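Local coordinates for protein protease VII (Escherichia coli, PDB 1I78) that probably cleaves proteins and peptides between paired basic residues at the bacterial surface, as an outer-membrane beta-barrel endopeptidase of the omptin family, at residues D10-D15 with G54-D59; Y126-M131 with I181-S186; S186-D191 with G238-P243; G196-S201 with Y231-N236. The protein carries 3 engineered substitutions. All blocks are in the same frame, centred on the assembly; numbering follows the deposited sequence.

Interaction 1: residues D10-D15 with G54-D59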
loop_
_atom_site.group_PDB
_atom_site.type_symbol
_atom_site.label_atom_id
_atom_site.label_comp_id
_atom_site.label_asym_id
_atom_site.label_seq_id
_atom_site.Cartn_x
_atom_site.Cartn_y
_atom_site.Cartn_z
ATOM N N ASP A 10 -33.154 -5.974 -1.835
ATOM C CA ASP A 10 -33.097 -7.058 -2.802
ATOM C C ASP A 10 -31.934 -6.880 -3.804
ATOM O O ASP A 10 -31.292 -7.858 -4.195
ATOM C CB ASP A 10 -34.447 -7.117 -3.537
ATOM C CG ASP A 10 -34.431 -8.035 -4.749
ATOM O OD1 ASP A 10 -34.338 -9.272 -4.571
ATOM O OD2 ASP A 10 -34.513 -7.512 -5.885
ATOM N N ASN A 11 -31.669 -5.635 -4.203
ATOM C CA ASN A 11 -30.604 -5.311 -5.161
ATOM C C ASN A 11 -29.196 -5.605 -4.653
ATOM O O ASN A 11 -28.662 -4.861 -3.842
ATOM C CB ASN A 11 -30.671 -3.831 -5.533
ATOM C CG ASN A 11 -31.973 -3.452 -6.197
ATOM O OD1 ASN A 11 -33.047 -3.904 -5.793
ATOM N ND2 ASN A 11 -31.890 -2.601 -7.213
ATOM N N ILE A 12 -28.586 -6.672 -5.149
ATOM C CA ILE A 12 -27.239 -7.029 -4.728
ATOM C C ILE A 12 -26.414 -7.500 -5.915
ATOM O O ILE A 12 -26.941 -8.065 -6.874
ATOM C CB ILE A 12 -27.269 -8.156 -3.671
ATOM C CG1 ILE A 12 -28.118 -7.720 -2.475
ATOM C CG2 ILE A 12 -25.851 -8.492 -3.213
ATOM C CD1 ILE A 12 -28.253 -8.778 -1.400
ATOM N N ASN A 13 -25.114 -7.248 -5.857
ATOM C CA ASN A 13 -24.231 -7.691 -6.916
ATOM C C ASN A 13 -22.920 -8.089 -6.280
ATOM O O ASN A 13 -22.498 -7.487 -5.302
ATOM C CB ASN A 13 -24.026 -6.592 -7.969
ATOM C CG ASN A 13 -23.158 -5.452 -7.485
ATOM O OD1 ASN A 13 -21.970 -5.621 -7.237
ATOM N ND2 ASN A 13 -23.751 -4.277 -7.359
ATOM N N ALA A 14 -22.307 -9.135 -6.817
ATOM C CA ALA A 14 -21.040 -9.635 -6.307
ATOM C C ALA A 14 -19.967 -9.380 -7.362
ATOM O O ALA A 14 -20.265 -9.258 -8.550
ATOM C CB ALA A 14 -21.149 -11.120 -6.003
ATOM N N ASP A 15 -18.719 -9.314 -6.920
ATOM C CA ASP A 15 -17.611 -9.032 -7.809
ATOM C C ASP A 15 -16.411 -9.871 -7.392
ATOM O O ASP A 15 -15.903 -9.716 -6.286
ATOM C CB ASP A 15 -17.272 -7.545 -7.697
ATOM C CG ASP A 15 -16.332 -7.070 -8.781
ATOM O OD1 ASP A 15 -15.312 -7.754 -9.037
ATOM O OD2 ASP A 15 -16.612 -5.997 -9.366
ATOM N N GLY A 54 -12.286 -9.175 -4.361
ATOM C CA GLY A 54 -13.731 -9.347 -4.341
ATOM C C GLY A 54 -14.547 -8.235 -3.681
ATOM O O GLY A 54 -14.059 -7.500 -2.817
ATOM N N ALA A 55 -15.804 -8.109 -4.093
ATOM C CA ALA A 55 -16.677 -7.087 -3.533
ATOM C C ALA A 55 -18.141 -7.498 -3.499
ATOM O O ALA A 55 -18.610 -8.269 -4.339
ATOM C CB ALA A 55 -16.541 -5.794 -4.311
ATOM N N ILE A 56 -18.854 -6.970 -2.510
ATOM C CA ILE A 56 -20.267 -7.237 -2.362
ATOM C C ILE A 56 -20.908 -5.866 -2.272
ATOM O O ILE A 56 -20.520 -5.042 -1.442
ATOM C CB ILE A 56 -20.559 -8.052 -1.088
ATOM C CG1 ILE A 56 -19.741 -9.347 -1.119
ATOM C CG2 ILE A 56 -22.052 -8.391 -1.012
ATOM C CD1 ILE A 56 -19.686 -10.084 0.201
ATOM N N ASN A 57 -21.869 -5.616 -3.153
ATOM C CA ASN A 57 -22.553 -4.341 -3.170
ATOM C C ASN A 57 -24.045 -4.484 -2.934
ATOM O O ASN A 57 -24.717 -5.314 -3.561
ATOM C CB ASN A 57 -22.310 -3.631 -4.502
ATOM C CG ASN A 57 -20.899 -3.078 -4.623
ATOM O OD1 ASN A 57 -20.550 -2.088 -3.969
ATOM N ND2 ASN A 57 -20.078 -3.721 -5.459
ATOM N N TRP A 58 -24.552 -3.666 -2.018
ATOM C CA TRP A 58 -25.972 -3.651 -1.689
ATOM C C TRP A 58 -26.516 -2.316 -2.174
ATOM O O TRP A 58 -26.152 -1.274 -1.641
ATOM C CB TRP A 58 -26.188 -3.758 -0.171
ATOM C CG TRP A 58 -25.794 -5.073 0.463
ATOM C CD1 TRP A 58 -26.586 -6.182 0.619
ATOM C CD2 TRP A 58 -24.535 -5.396 1.087
ATOM N NE1 TRP A 58 -25.905 -7.169 1.308
ATOM C CE2 TRP A 58 -24.648 -6.714 1.607
ATOM C CE3 TRP A 58 -23.326 -4.701 1.261
ATOM C CZ2 TRP A 58 -23.596 -7.347 2.294
ATOM C CZ3 TRP A 58 -22.277 -5.334 1.945
ATOM C CH2 TRP A 58 -22.424 -6.645 2.452
ATOM N N ASP A 59 -27.356 -2.336 -3.204
ATOM C CA ASP A 59 -27.951 -1.095 -3.697
ATOM C C ASP A 59 -29.316 -0.916 -3.016
ATOM O O ASP A 59 -30.363 -1.094 -3.639
ATOM C CB ASP A 59 -28.120 -1.130 -5.218
ATOM C CG ASP A 59 -26.791 -1.214 -5.958
ATOM O OD1 ASP A 59 -25.823 -0.501 -5.598
ATOM O OD2 ASP A 59 -26.720 -1.996 -6.925
#
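Asn13 and Asn57 face each other as an antiparallel hydrogen-bonded pair and are joined twice over, through backbone and through side chains. Their main chains bond both ways, Asn13 N to Asn57 O at 3.0 Å and Asn57 N to Asn13 O at 2.9 Å. On the same face of the sheet Asn57 ND2 gives a hydrogen to Asn13 OD1 at 3.2 Å, meeting a lone pair in the carbonyl plane. The two amides are turned about 40° from each other. Asn13 holds CG between its backbone N and carbonyl carbon (chi1 72°), which carries the amide over the neighbouring strand, so that its ND2 also lies 3.3 Å from Asn57 CB. The other end of the Asn57 amide, OD1, has a weak bond from Lys117. Two residues along, Asp15 pairs with Ala55: the backbones bond in both directions, and Asp15 CB lies 3.9 Å from Ala55 CB. The Asp15 carboxylate turns elsewhere to bond Tyr248 OH. The other face is apolar. There Ile12 and Trp58 lie side by side, with Ile12 CD1 3.7 Å from Trp58 CD1 at an oblique approach to the ring, and Ile56 CG2 covers part of one indole face. One side of this hairpin thus carries mostly amides and acids and the other a hydrocarbon and aromatic surface, consistent with a barrel wall between a hydrophilic interior and a greasy exterior.

Interaction 2: residues Y126-M131 with I181-S186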
loop_
_atom_site.group_PDB
_atom_site.type_symbol
_atom_site.label_atom_id
_atom_site.label_comp_id
_atom_site.label_asym_id
_atom_site.label_seq_id
_atom_site.Cartn_x
_atom_site.Cartn_y
_atom_site.Cartn_z
ATOM N N TYR A 126 -25.930 5.178 -16.918
ATOM C CA TYR A 126 -24.875 5.967 -16.284
ATOM C C TYR A 126 -25.108 6.206 -14.796
ATOM O O TYR A 126 -26.232 6.415 -14.346
ATOM C CB TYR A 126 -24.679 7.291 -17.019
ATOM C CG TYR A 126 -25.906 8.162 -17.085
ATOM C CD1 TYR A 126 -26.257 8.986 -16.013
ATOM C CD2 TYR A 126 -26.710 8.182 -18.227
ATOM C CE1 TYR A 126 -27.371 9.811 -16.077
ATOM C CE2 TYR A 126 -27.828 9.001 -18.303
ATOM C CZ TYR A 126 -28.154 9.813 -17.225
ATOM O OH TYR A 126 -29.267 10.622 -17.287
ATOM N N ARG A 127 -24.011 6.175 -14.045
ATOM C CA ARG A 127 -24.034 6.334 -12.598
ATOM C C ARG A 127 -22.897 7.254 -12.154
ATOM O O ARG A 127 -21.785 7.160 -12.668
ATOM C CB ARG A 127 -23.855 4.949 -11.967
ATOM C CG ARG A 127 -24.703 4.671 -10.762
ATOM C CD ARG A 127 -25.204 3.236 -10.783
ATOM N NE ARG A 127 -24.538 2.357 -9.823
ATOM C CZ ARG A 127 -23.295 1.904 -9.949
ATOM N NH1 ARG A 127 -22.568 2.249 -11.008
ATOM N NH2 ARG A 127 -22.780 1.104 -9.020
ATOM N N LEU A 128 -23.181 8.137 -11.200
ATOM C CA LEU A 128 -22.186 9.064 -10.658
ATOM C C LEU A 128 -22.472 9.157 -9.164
ATOM O O LEU A 128 -23.568 9.546 -8.774
ATOM C CB LEU A 128 -22.350 10.463 -11.263
ATOM C CG LEU A 128 -21.140 11.318 -11.672
ATOM C CD1 LEU A 128 -21.564 12.776 -11.691
ATOM C CD2 LEU A 128 -19.978 11.131 -10.734
ATOM N N GLY A 129 -21.502 8.816 -8.325
ATOM C CA GLY A 129 -21.754 8.894 -6.900
ATOM C C GLY A 129 -20.598 9.316 -6.010
ATOM O O GLY A 129 -19.428 9.066 -6.311
ATOM N N LEU A 130 -20.935 9.977 -4.904
ATOM C CA LEU A 130 -19.941 10.396 -3.926
ATOM C C LEU A 130 -19.664 9.168 -3.071
ATOM O O LEU A 130 -20.519 8.282 -2.954
ATOM C CB LEU A 130 -20.494 11.503 -3.034
ATOM C CG LEU A 130 -20.873 12.802 -3.737
ATOM C CD1 LEU A 130 -21.656 13.696 -2.762
ATOM C CD2 LEU A 130 -19.612 13.497 -4.236
ATOM N N MET A 131 -18.470 9.105 -2.489
ATOM C CA MET A 131 -18.117 7.989 -1.633
ATOM C C MET A 131 -17.539 8.477 -0.307
ATOM O O MET A 131 -17.001 9.580 -0.209
ATOM C CB MET A 131 -17.070 7.094 -2.295
ATOM C CG MET A 131 -17.458 6.421 -3.588
ATOM S SD MET A 131 -16.040 5.431 -4.191
ATOM C CE MET A 131 -16.108 4.019 -3.086
ATOM N N ILE A 181 -12.637 9.835 1.183
ATOM C CA ILE A 181 -13.785 10.300 0.419
ATOM C C ILE A 181 -13.462 10.001 -1.049
ATOM O O ILE A 181 -12.283 9.885 -1.428
ATOM C CB ILE A 181 -14.024 11.816 0.589
ATOM C CG1 ILE A 181 -12.766 12.583 0.174
ATOM C CG2 ILE A 181 -14.458 12.104 2.021
ATOM C CD1 ILE A 181 -12.829 14.090 0.354
ATOM N N GLY A 182 -14.497 9.867 -1.874
ATOM C CA GLY A 182 -14.247 9.581 -3.269
ATOM C C GLY A 182 -15.333 9.941 -4.257
ATOM O O GLY A 182 -16.348 10.557 -3.924
ATOM N N LEU A 183 -15.083 9.536 -5.497
ATOM C CA LEU A 183 -15.975 9.765 -6.627
ATOM C C LEU A 183 -15.897 8.527 -7.492
ATOM O O LEU A 183 -14.819 8.118 -7.888
ATOM C CB LEU A 183 -15.504 10.964 -7.451
ATOM C CG LEU A 183 -16.520 12.077 -7.713
ATOM C CD1 LEU A 183 -15.958 13.034 -8.758
ATOM C CD2 LEU A 183 -17.834 11.482 -8.182
ATOM N N THR A 184 -17.034 7.916 -7.776
ATOM C CA THR A 184 -17.035 6.732 -8.616
ATOM C C THR A 184 -18.090 6.940 -9.698
ATOM O O THR A 184 -18.966 7.790 -9.548
ATOM C CB THR A 184 -17.311 5.458 -7.781
ATOM O OG1 THR A 184 -17.298 4.311 -8.640
ATOM C CG2 THR A 184 -18.646 5.559 -7.079
ATOM N N GLY A 185 -17.990 6.195 -10.798
ATOM C CA GLY A 185 -18.948 6.361 -11.880
ATOM C C GLY A 185 -18.686 5.498 -13.101
ATOM O O GLY A 185 -17.615 4.907 -13.245
ATOM N N SER A 186 -19.671 5.432 -13.991
ATOM C CA SER A 186 -19.563 4.617 -15.194
ATOM C C SER A 186 -20.681 4.909 -16.191
ATOM O O SER A 186 -21.835 5.093 -15.814
ATOM C CB SER A 186 -19.580 3.132 -14.818
ATOM O OG SER A 186 -20.706 2.811 -14.009
#
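Met131 lies across Thr184 at about a right angle, its SD 3.8 Å from Thr184 CB and its CG 3.8 Å from Thr184 CG2. The threonine presents carbon to this neighbour because its OG1 stands opposite the backbone N (chi1 -180°), where it bonds Thr197 OG1 on the next strand. Met131 is straight as far as SD and then bends at chi3, 76°; with Gly182 as its direct partner, its CB rests against backbone, 3.8 Å from Gly182 N. On the same face Arg127 folds at chi2 and chi3 and brings the edge of its guanidinium toward Ser186, whose OG lies near the guanidinium plane, 3.6 Å from NH1. The opposite face belongs to leucines. Leu128 and Leu183 slant over each other and meet at their methyl carbons, CD2 to CD2, while Leu183 CD2 also approaches the carbonyl of Gly129. Between the two layers runs an antiparallel ladder of six backbone hydrogen bonds, two for each of the pairs Arg127 with Ser186, Gly129 with Thr184 and Met131 with Gly182. Gly129, Gly182 and Gly185 add no side chain to either layer. The chemistry differs by face: aliphatic leucines suit a lipid- or detergent-facing surface, while the opposite face combines a thioether, hydroxyls and a guanidinium, as suits the polar interior of a barrel.

Interaction 3: residues S186-D191 with G238-P243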
loop_
_atom_site.group_PDB
_atom_site.type_symbol
_atom_site.label_atom_id
_atom_site.label_comp_id
_atom_site.label_asym_id
_atom_site.label_seq_id
_atom_site.Cartn_x
_atom_site.Cartn_y
_atom_site.Cartn_z
ATOM N N SER A 186 -19.671 5.432 -13.991
ATOM C CA SER A 186 -19.563 4.617 -15.194
ATOM C C SER A 186 -20.681 4.909 -16.191
ATOM O O SER A 186 -21.835 5.093 -15.814
ATOM C CB SER A 186 -19.580 3.132 -14.818
ATOM O OG SER A 186 -20.706 2.811 -14.009
ATOM N N TYR A 187 -20.325 4.952 -17.470
ATOM C CA TYR A 187 -21.282 5.216 -18.529
ATOM C C TYR A 187 -21.448 3.951 -19.356
ATOM O O TYR A 187 -20.505 3.179 -19.530
ATOM C CB TYR A 187 -20.785 6.351 -19.414
ATOM C CG TYR A 187 -21.842 6.899 -20.335
ATOM C CD1 TYR A 187 -22.837 7.748 -19.856
ATOM C CD2 TYR A 187 -21.846 6.577 -21.687
ATOM C CE1 TYR A 187 -23.810 8.271 -20.709
ATOM C CE2 TYR A 187 -22.812 7.087 -22.547
ATOM C CZ TYR A 187 -23.790 7.935 -22.057
ATOM O OH TYR A 187 -24.738 8.449 -22.916
ATOM N N ARG A 188 -22.646 3.748 -19.883
ATOM C CA ARG A 188 -22.914 2.550 -20.655
ATOM C C ARG A 188 -23.547 2.792 -22.017
ATOM O O ARG A 188 -24.602 3.418 -22.125
ATOM C CB ARG A 188 -23.806 1.616 -19.838
ATOM C CG ARG A 188 -24.170 0.325 -20.546
ATOM C CD ARG A 188 -25.099 -0.534 -19.698
ATOM N NE ARG A 188 -25.361 -1.819 -20.339
ATOM C CZ ARG A 188 -26.021 -2.828 -19.776
ATOM N NH1 ARG A 188 -26.502 -2.726 -18.544
ATOM N NH2 ARG A 188 -26.196 -3.953 -20.456
ATOM N N TYR A 189 -22.890 2.297 -23.060
ATOM C CA TYR A 189 -23.416 2.410 -24.412
ATOM C C TYR A 189 -23.644 0.991 -24.930
ATOM O O TYR A 189 -22.696 0.218 -25.096
ATOM C CB TYR A 189 -22.444 3.148 -25.329
ATOM C CG TYR A 189 -22.976 3.273 -26.739
ATOM C CD1 TYR A 189 -24.180 3.940 -26.991
ATOM C CD2 TYR A 189 -22.306 2.683 -27.817
ATOM C CE1 TYR A 189 -24.709 4.013 -28.277
ATOM C CE2 TYR A 189 -22.825 2.753 -29.110
ATOM C CZ TYR A 189 -24.030 3.416 -29.333
ATOM O OH TYR A 189 -24.566 3.467 -30.605
ATOM N N GLU A 190 -24.906 0.653 -25.178
ATOM C CA GLU A 190 -25.272 -0.684 -25.645
ATOM C C GLU A 190 -24.944 -1.659 -24.508
ATOM O O GLU A 190 -25.536 -1.568 -23.433
ATOM C CB GLU A 190 -24.490 -1.051 -26.912
ATOM C CG GLU A 190 -24.528 0.012 -28.002
ATOM C CD GLU A 190 -25.446 -0.345 -29.159
ATOM O OE1 GLU A 190 -25.351 -1.485 -29.665
ATOM O OE2 GLU A 190 -26.250 0.521 -29.573
ATOM N N ASP A 191 -24.008 -2.581 -24.730
ATOM C CA ASP A 191 -23.633 -3.537 -23.685
ATOM C C ASP A 191 -22.210 -3.310 -23.222
ATOM O O ASP A 191 -21.646 -4.130 -22.503
ATOM C CB ASP A 191 -23.771 -4.982 -24.175
ATOM C CG ASP A 191 -25.222 -5.409 -24.340
ATOM O OD1 ASP A 191 -26.007 -5.240 -23.377
ATOM O OD2 ASP A 191 -25.572 -5.922 -25.430
ATOM N N GLY A 238 -15.719 -2.977 -19.410
ATOM C CA GLY A 238 -16.373 -4.268 -19.395
ATOM C C GLY A 238 -17.512 -4.428 -20.377
ATOM O O GLY A 238 -17.972 -3.468 -21.009
ATOM N N TYR A 239 -17.988 -5.663 -20.472
ATOM C CA TYR A 239 -19.054 -6.012 -21.398
ATOM C C TYR A 239 -20.135 -6.858 -20.728
ATOM O O TYR A 239 -19.835 -7.799 -19.987
ATOM C CB TYR A 239 -18.443 -6.788 -22.578
ATOM C CG TYR A 239 -19.394 -7.101 -23.712
ATOM C CD1 TYR A 239 -19.870 -6.090 -24.553
ATOM C CD2 TYR A 239 -19.805 -8.416 -23.958
ATOM C CE1 TYR A 239 -20.732 -6.381 -25.616
ATOM C CE2 TYR A 239 -20.668 -8.719 -25.019
ATOM C CZ TYR A 239 -21.128 -7.699 -25.845
ATOM O OH TYR A 239 -21.981 -7.999 -26.891
ATOM N N TYR A 240 -21.393 -6.522 -20.981
ATOM C CA TYR A 240 -22.480 -7.306 -20.415
ATOM C C TYR A 240 -22.730 -8.538 -21.274
ATOM O O TYR A 240 -23.407 -8.465 -22.296
ATOM C CB TYR A 240 -23.762 -6.473 -20.301
ATOM C CG TYR A 240 -23.682 -5.429 -19.210
ATOM C CD1 TYR A 240 -22.945 -4.258 -19.400
ATOM C CD2 TYR A 240 -24.282 -5.641 -17.964
ATOM C CE1 TYR A 240 -22.802 -3.328 -18.386
ATOM C CE2 TYR A 240 -24.147 -4.716 -16.945
ATOM C CZ TYR A 240 -23.399 -3.559 -17.163
ATOM O OH TYR A 240 -23.218 -2.638 -16.157
ATOM N N VAL A 241 -22.148 -9.664 -20.877
ATOM C CA VAL A 241 -22.344 -10.902 -21.609
ATOM C C VAL A 241 -23.815 -11.315 -21.487
ATOM O O VAL A 241 -24.404 -11.806 -22.442
ATOM C CB VAL A 241 -21.430 -12.007 -21.072
ATOM C CG1 VAL A 241 -21.817 -13.347 -21.677
ATOM C CG2 VAL A 241 -19.990 -11.680 -21.419
ATOM N N THR A 242 -24.400 -11.129 -20.304
ATOM C CA THR A 242 -25.822 -11.420 -20.099
ATOM C C THR A 242 -26.419 -10.150 -19.500
ATOM O O THR A 242 -25.691 -9.217 -19.168
ATOM C CB THR A 242 -26.070 -12.602 -19.133
ATOM O OG1 THR A 242 -25.688 -12.231 -17.801
ATOM C CG2 THR A 242 -25.287 -13.826 -19.579
ATOM N N PRO A 243 -27.749 -10.087 -19.358
ATOM C CA PRO A 243 -28.279 -8.848 -18.783
ATOM C C PRO A 243 -27.672 -8.519 -17.421
ATOM O O PRO A 243 -27.474 -7.345 -17.096
ATOM C CB PRO A 243 -29.779 -9.119 -18.709
ATOM C CG PRO A 243 -30.004 -10.025 -19.887
ATOM C CD PRO A 243 -28.841 -10.985 -19.774
#
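Arg188 lays its guanidinium flat on the ring of Tyr240, a cation-pi stack with the planes 7° apart. CZ sits 3.4 Å from the centroid of the Tyr240 ring, almost on the ring normal, and NH2 comes to 3.2 Å from Tyr240 CG. A fully extended arginine chain (chi1 179°) spans the gap to the ring. Polar bonds from its own segment fix the rotation of the guanidinium: NE donates to Glu190 O at 3.1 Å, and NH2 forms a salt bridge with Asp191 OD1 at 3.2 Å, nearly in the guanidinium plane. The tyrosine is held too, its OH bonding Glu193 OE1. One backbone hydrogen bond joins the segments, Tyr240 N to Asp191 O at 2.8 Å and nearly straight, 168°. Van der Waals contact completes the set, with Asp191 CB 3.6 Å from Tyr239 CE1. Glu190 and Asp191 have backbone angles close to those of a type II' turn and link strand 186-189 to the strand starting at 192. The arrangement is that of a tight beta-hairpin turn at the barrel rim, its arginine stacked on a tyrosine two strands away; short turns of this kind are usual at the periplasmic end of outer-membrane barrels.

Interaction 4: residues G196-S201 with Y231-N236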
loop_
_atom_site.group_PDB
_atom_site.type_symbol
_atom_site.label_atom_id
_atom_site.label_comp_id
_atom_site.label_asym_id
_atom_site.label_seq_id
_atom_site.Cartn_x
_atom_site.Cartn_y
_atom_site.Cartn_z
ATOM N N GLY A 196 -14.858 4.586 -13.677
ATOM C CA GLY A 196 -13.702 5.082 -12.958
ATOM C C GLY A 196 -14.013 5.369 -11.503
ATOM O O GLY A 196 -15.170 5.536 -11.112
ATOM N N THR A 197 -12.964 5.422 -10.694
ATOM C CA THR A 197 -13.098 5.699 -9.282
ATOM C C THR A 197 -11.900 6.482 -8.787
ATOM O O THR A 197 -10.754 6.170 -9.120
ATOM C CB THR A 197 -13.194 4.412 -8.472
ATOM O OG1 THR A 197 -14.381 3.701 -8.840
ATOM C CG2 THR A 197 -13.243 4.732 -6.990
ATOM N N PHE A 198 -12.176 7.501 -7.983
ATOM C CA PHE A 198 -11.132 8.331 -7.406
ATOM C C PHE A 198 -11.271 8.428 -5.897
ATOM O O PHE A 198 -12.360 8.649 -5.395
ATOM C CB PHE A 198 -11.187 9.720 -8.016
ATOM C CG PHE A 198 -10.942 9.729 -9.495
ATOM C CD1 PHE A 198 -11.908 9.240 -10.376
ATOM C CD2 PHE A 198 -9.729 10.198 -10.012
ATOM C CE1 PHE A 198 -11.674 9.217 -11.755
ATOM C CE2 PHE A 198 -9.482 10.180 -11.388
ATOM C CZ PHE A 198 -10.461 9.687 -12.262
ATOM N N LYS A 199 -10.172 8.244 -5.173
ATOM C CA LYS A 199 -10.211 8.351 -3.722
ATOM C C LYS A 199 -9.153 9.309 -3.235
ATOM O O LYS A 199 -8.102 9.440 -3.844
ATOM C CB LYS A 199 -9.985 6.996 -3.042
ATOM C CG LYS A 199 -11.075 6.029 -3.292
ATOM C CD LYS A 199 -10.783 4.668 -2.699
ATOM C CE LYS A 199 -11.893 3.680 -3.107
ATOM N NZ LYS A 199 -11.718 2.333 -2.511
ATOM N N TYR A 200 -9.453 9.959 -2.114
ATOM C CA TYR A 200 -8.566 10.903 -1.469
ATOM C C TYR A 200 -8.675 10.790 0.043
ATOM O O TYR A 200 -9.749 10.516 0.583
ATOM C CB TYR A 200 -8.920 12.333 -1.843
ATOM C CG TYR A 200 -8.157 13.339 -1.002
ATOM C CD1 TYR A 200 -6.789 13.546 -1.208
ATOM C CD2 TYR A 200 -8.787 14.048 0.035
ATOM C CE1 TYR A 200 -6.065 14.427 -0.410
ATOM C CE2 TYR A 200 -8.067 14.933 0.845
ATOM C CZ TYR A 200 -6.706 15.110 0.613
ATOM O OH TYR A 200 -5.961 15.933 1.416
ATOM N N SER A 201 -7.560 11.025 0.725
ATOM C CA SER A 201 -7.543 10.993 2.173
ATOM C C SER A 201 -6.451 11.884 2.733
ATOM O O SER A 201 -5.357 11.991 2.171
ATOM C CB SER A 201 -7.339 9.574 2.691
ATOM O OG SER A 201 -7.300 9.585 4.110
ATOM N N TYR A 231 -3.987 8.971 -2.244
ATOM C CA TYR A 231 -4.694 9.258 -3.477
ATOM C C TYR A 231 -4.869 7.944 -4.189
ATOM O O TYR A 231 -4.064 7.031 -4.034
ATOM C CB TYR A 231 -3.911 10.232 -4.382
ATOM C CG TYR A 231 -3.399 11.468 -3.675
ATOM C CD1 TYR A 231 -2.210 11.433 -2.935
ATOM C CD2 TYR A 231 -4.116 12.669 -3.709
ATOM C CE1 TYR A 231 -1.744 12.557 -2.244
ATOM C CE2 TYR A 231 -3.658 13.811 -3.016
ATOM C CZ TYR A 231 -2.468 13.742 -2.285
ATOM O OH TYR A 231 -1.996 14.849 -1.603
ATOM N N SER A 232 -5.925 7.851 -4.978
ATOM C CA SER A 232 -6.181 6.644 -5.730
ATOM C C SER A 232 -6.905 6.948 -7.036
ATOM O O SER A 232 -7.771 7.821 -7.077
ATOM C CB SER A 232 -7.013 5.688 -4.896
ATOM O OG SER A 232 -7.163 4.480 -5.598
ATOM N N VAL A 233 -6.530 6.241 -8.099
ATOM C CA VAL A 233 -7.165 6.395 -9.402
ATOM C C VAL A 233 -7.375 5.014 -10.003
ATOM O O VAL A 233 -6.429 4.241 -10.143
ATOM C CB VAL A 233 -6.298 7.222 -10.377
ATOM C CG1 VAL A 233 -6.960 7.267 -11.752
ATOM C CG2 VAL A 233 -6.116 8.638 -9.844
ATOM N N ALA A 234 -8.616 4.685 -10.342
ATOM C CA ALA A 234 -8.896 3.385 -10.945
ATOM C C ALA A 234 -9.863 3.546 -12.118
ATOM O O ALA A 234 -10.757 4.392 -12.081
ATOM C CB ALA A 234 -9.468 2.412 -9.894
ATOM N N VAL A 235 -9.655 2.754 -13.169
ATOM C CA VAL A 235 -10.519 2.791 -14.347
ATOM C C VAL A 235 -10.779 1.360 -14.806
ATOM O O VAL A 235 -9.926 0.474 -14.659
ATOM C CB VAL A 235 -9.892 3.627 -15.517
ATOM C CG1 VAL A 235 -9.755 5.099 -15.095
ATOM C CG2 VAL A 235 -8.523 3.071 -15.909
ATOM N N ASN A 236 -11.971 1.136 -15.346
ATOM C CA ASN A 236 -12.364 -0.187 -15.811
ATOM C C ASN A 236 -13.119 -0.157 -17.142
ATOM O O ASN A 236 -13.650 0.880 -17.562
ATOM C CB ASN A 236 -13.229 -0.865 -14.747
ATOM C CG ASN A 236 -14.428 -0.013 -14.339
ATOM O OD1 ASN A 236 -15.343 0.226 -15.131
ATOM N ND2 ASN A 236 -14.415 0.463 -13.101
HETATM O O HOH W 1 -9.497 4.425 -6.886
#
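Tyr200 and Tyr231 run side by side in the same direction, on one face of an antiparallel pair of strands, and meet at their ring carbons. Tyr200 CE1 is 3.6 Å from Tyr231 CE2, which sits at the edge of the Tyr200 ring; the planes are inclined at 52°, so the rings are neither stacked nor T-shaped. Different first torsions bring them together: Tyr200 has CG anti to its N (chi1 170°), while Tyr231 has CG anti to the carbonyl carbon, and both ring ends lean toward the facing strand. Next along the same face Phe198 and Val233 also lie alongside, Phe198 CE2 touching Val233 CG1 at 3.9 Å. Gly196, opposite Val235, brings the row of large groups to an end.

On the other face the side chains touch less closely, and one ordered water bridges the strands. Lys199 and Ser232 touch through their CB atoms, 3.7 Å apart, but the extended lysine then leads away to a salt bridge with Asp113. Thr197 and Ala234 are farther apart still, CB to CB 4.5 Å. The water donates to Thr197 O at 3.1 Å and lies 2.7 Å from Ser232 OG, which also bonds Trp253 O. Between the faces, paired backbone hydrogen bonds link Thr197 with Ala234 and Lys199 with Ser232. An aromatic and aliphatic face, probably turned to the outside of the barrel, backed by a polar inner one is characteristic of hairpins in outer-membrane beta barrels such as the omptins.

From the N terminus, interaction 1 comes first, closing the hairpin of strands 12-31 and 37-58 before any other contact opens. Interaction 2 follows in series, joining strand 126-149 to 169-189 across a 49-residue excursion. The segments of interactions 2 and 3 share Ser186 on strand 169-189, and interaction 3 reaches past strand 192-213 to the end of strand 219-242. Interaction 4, the pairing of those two strands, falls within the span that interaction 3 closes; none of the loops cross. Interactions 2 and 4 are sheet neighbours, with centres about 10 Å apart and probable backbone hydrogen bonds between them. All four belong to one curled antiparallel sheet.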